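Local coordinates for protein ubiquitin-activating enzyme E1-like (Saccharomyces cerevisiae, PDB 3ONH) that forms, with AOS1, the heterodimeric E1 that activates the SUMO protein SMT3 using ATP, the present chain being its ubiquitin-fold domain, at residues V27-R30 against E31-Y35. Residues are numbered along the deposited sequence; the frame is centred on the assembly and turned at random.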
loop_
_atom_site.group_PDB
_atom_site.type_symbol
_atom_site.label_atom_id
_atom_site.label_comp_id
_atom_site.label_asym_id
_atom_site.label_seq_id
_atom_site.Cartn_x
_atom_site.Cartn_y
_atom_site.Cartn_z
ATOM N N VAL A 27 -8.012 -0.062 1.192
ATOM C CA VAL A 27 -8.847 0.875 1.927
ATOM C C VAL A 27 -8.026 1.627 2.975
ATOM O O VAL A 27 -8.107 2.853 3.079
ATOM C CB VAL A 27 -10.007 0.145 2.629
ATOM C CG1 VAL A 27 -10.926 1.147 3.304
ATOM C CG2 VAL A 27 -10.782 -0.700 1.631
ATOM N N LEU A 28 -7.222 0.878 3.726
ATOM C CA LEU A 28 -6.380 1.413 4.792
ATOM C C LEU A 28 -5.466 2.520 4.290
ATOM O O LEU A 28 -5.383 3.594 4.878
ATOM C CB LEU A 28 -5.513 0.290 5.352
ATOM C CG LEU A 28 -5.133 0.286 6.832
ATOM C CD1 LEU A 28 -3.983 -0.680 7.048
ATOM C CD2 LEU A 28 -4.758 1.670 7.316
ATOM N N ILE A 29 -4.754 2.245 3.207
ATOM C CA ILE A 29 -3.794 3.209 2.694
ATOM C C ILE A 29 -4.504 4.401 2.064
ATOM O O ILE A 29 -4.107 5.551 2.247
ATOM C CB ILE A 29 -2.848 2.552 1.688
ATOM C CG1 ILE A 29 -2.066 1.432 2.379
ATOM C CG2 ILE A 29 -1.911 3.587 1.101
ATOM C CD1 ILE A 29 -1.219 0.609 1.451
ATOM N N ARG A 30 -5.570 4.126 1.328
ATOM C CA ARG A 30 -6.333 5.189 0.699
ATOM C C ARG A 30 -6.868 6.173 1.732
ATOM O O ARG A 30 -6.694 7.376 1.595
ATOM C CB ARG A 30 -7.489 4.619 -0.117
ATOM C CG ARG A 30 -8.329 5.679 -0.810
ATOM C CD ARG A 30 -9.672 5.121 -1.242
ATOM N NE ARG A 30 -9.570 4.232 -2.394
ATOM C CZ ARG A 30 -10.003 2.974 -2.415
ATOM N NH1 ARG A 30 -10.561 2.441 -1.334
ATOM N NH2 ARG A 30 -9.872 2.244 -3.517
ATOM N N GLU A 31 -7.525 5.668 2.768
ATOM C CA GLU A 31 -8.133 6.557 3.758
ATOM C C GLU A 31 -7.088 7.293 4.599
ATOM O O GLU A 31 -7.227 8.482 4.873
ATOM C CB GLU A 31 -9.100 5.787 4.656
ATOM C CG GLU A 31 -10.191 5.041 3.891
ATOM C CD GLU A 31 -11.475 5.852 3.733
ATOM O OE1 GLU A 31 -12.417 5.356 3.073
ATOM O OE2 GLU A 31 -11.546 6.980 4.276
ATOM N N LYS A 32 -6.039 6.583 4.995
ATOM C CA LYS A 32 -4.996 7.161 5.837
ATOM C C LYS A 32 -4.328 8.376 5.198
ATOM O O LYS A 32 -4.080 9.371 5.880
ATOM C CB LYS A 32 -3.959 6.096 6.216
ATOM C CG LYS A 32 -2.688 6.627 6.863
ATOM C CD LYS A 32 -2.868 6.939 8.337
ATOM C CE LYS A 32 -1.535 7.306 8.987
ATOM N NZ LYS A 32 -1.662 7.566 10.442
ATOM N N TYR A 33 -4.051 8.308 3.896
ATOM C CA TYR A 33 -3.328 9.393 3.226
ATOM C C TYR A 33 -4.187 10.214 2.262
ATOM O O TYR A 33 -3.673 11.066 1.547
ATOM C CB TYR A 33 -2.081 8.864 2.506
ATOM C CG TYR A 33 -1.183 8.039 3.387
ATOM C CD1 TYR A 33 -0.387 8.635 4.355
ATOM C CD2 TYR A 33 -1.132 6.659 3.258
ATOM C CE1 TYR A 33 0.428 7.873 5.172
ATOM C CE2 TYR A 33 -0.313 5.897 4.062
ATOM C CZ TYR A 33 0.463 6.507 5.015
ATOM O OH TYR A 33 1.269 5.742 5.820
ATOM N N SER A 34 -5.489 9.948 2.240
ATOM C CA SER A 34 -6.440 10.742 1.462
ATOM C C SER A 34 -6.248 10.626 -0.039
ATOM O O SER A 34 -6.185 11.631 -0.746
ATOM C CB SER A 34 -6.392 12.206 1.891
ATOM O OG SER A 34 -6.574 12.293 3.293
ATOM N N TYR A 35 -6.139 9.397 -0.522
ATOM C CA TYR A 35 -6.189 9.146 -1.952
ATOM C C TYR A 35 -7.654 9.064 -2.353
ATOM O O TYR A 35 -8.523 8.945 -1.496
ATOM C CB TYR A 35 -5.460 7.850 -2.309
ATOM C CG TYR A 35 -3.959 7.960 -2.244
ATOM C CD1 TYR A 35 -3.227 8.419 -3.330
ATOM C CD2 TYR A 35 -3.272 7.584 -1.103
ATOM C CE1 TYR A 35 -1.858 8.521 -3.278
ATOM C CE2 TYR A 35 -1.898 7.680 -1.041
ATOM C CZ TYR A 35 -1.200 8.154 -2.128
ATOM O OH TYR A 35 0.169 8.253 -2.064
#
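The C-terminal turns of helix 22-33 are held by i to i+4 bonds from E31 N to V27 O (2.9 Å), K32 N to L28 O and Y33 N to I29 O; S34 then takes positive phi, and Y35 N turns back onto a lone pair of R30 O, in the carbonyl plane (3.0 Å). On the inner side, I29 CG2 meets the Y33 ring at its edge, 3.8 Å from CD2, while K32 CG lies over the centre of one ring face. With chi1 at -52°, Y33 CG stands anti to the carbonyl carbon and the ring edge swings back across I29; its hydroxyl forms a hydrogen bond to P107 O. A serine in place of Y33 would probably open a gap beside I29 and leave P107 O without this donor. R30 CG packs 3.9 Å from Y35 CB, and a bend at chi3 (-74°) lets NH2 hydrogen-bond to Q37 O, while NE bonds weakly to P36 O. On the exposed flank V27 CG1 and E31 CG lie side by side, 4.0 Å apart; K32 NZ forms a salt bridge with D108. I29, Y33 and Y35 face the sheet of the ubiquitin-like beta-grasp domain, where a Schellman motif ends the helix.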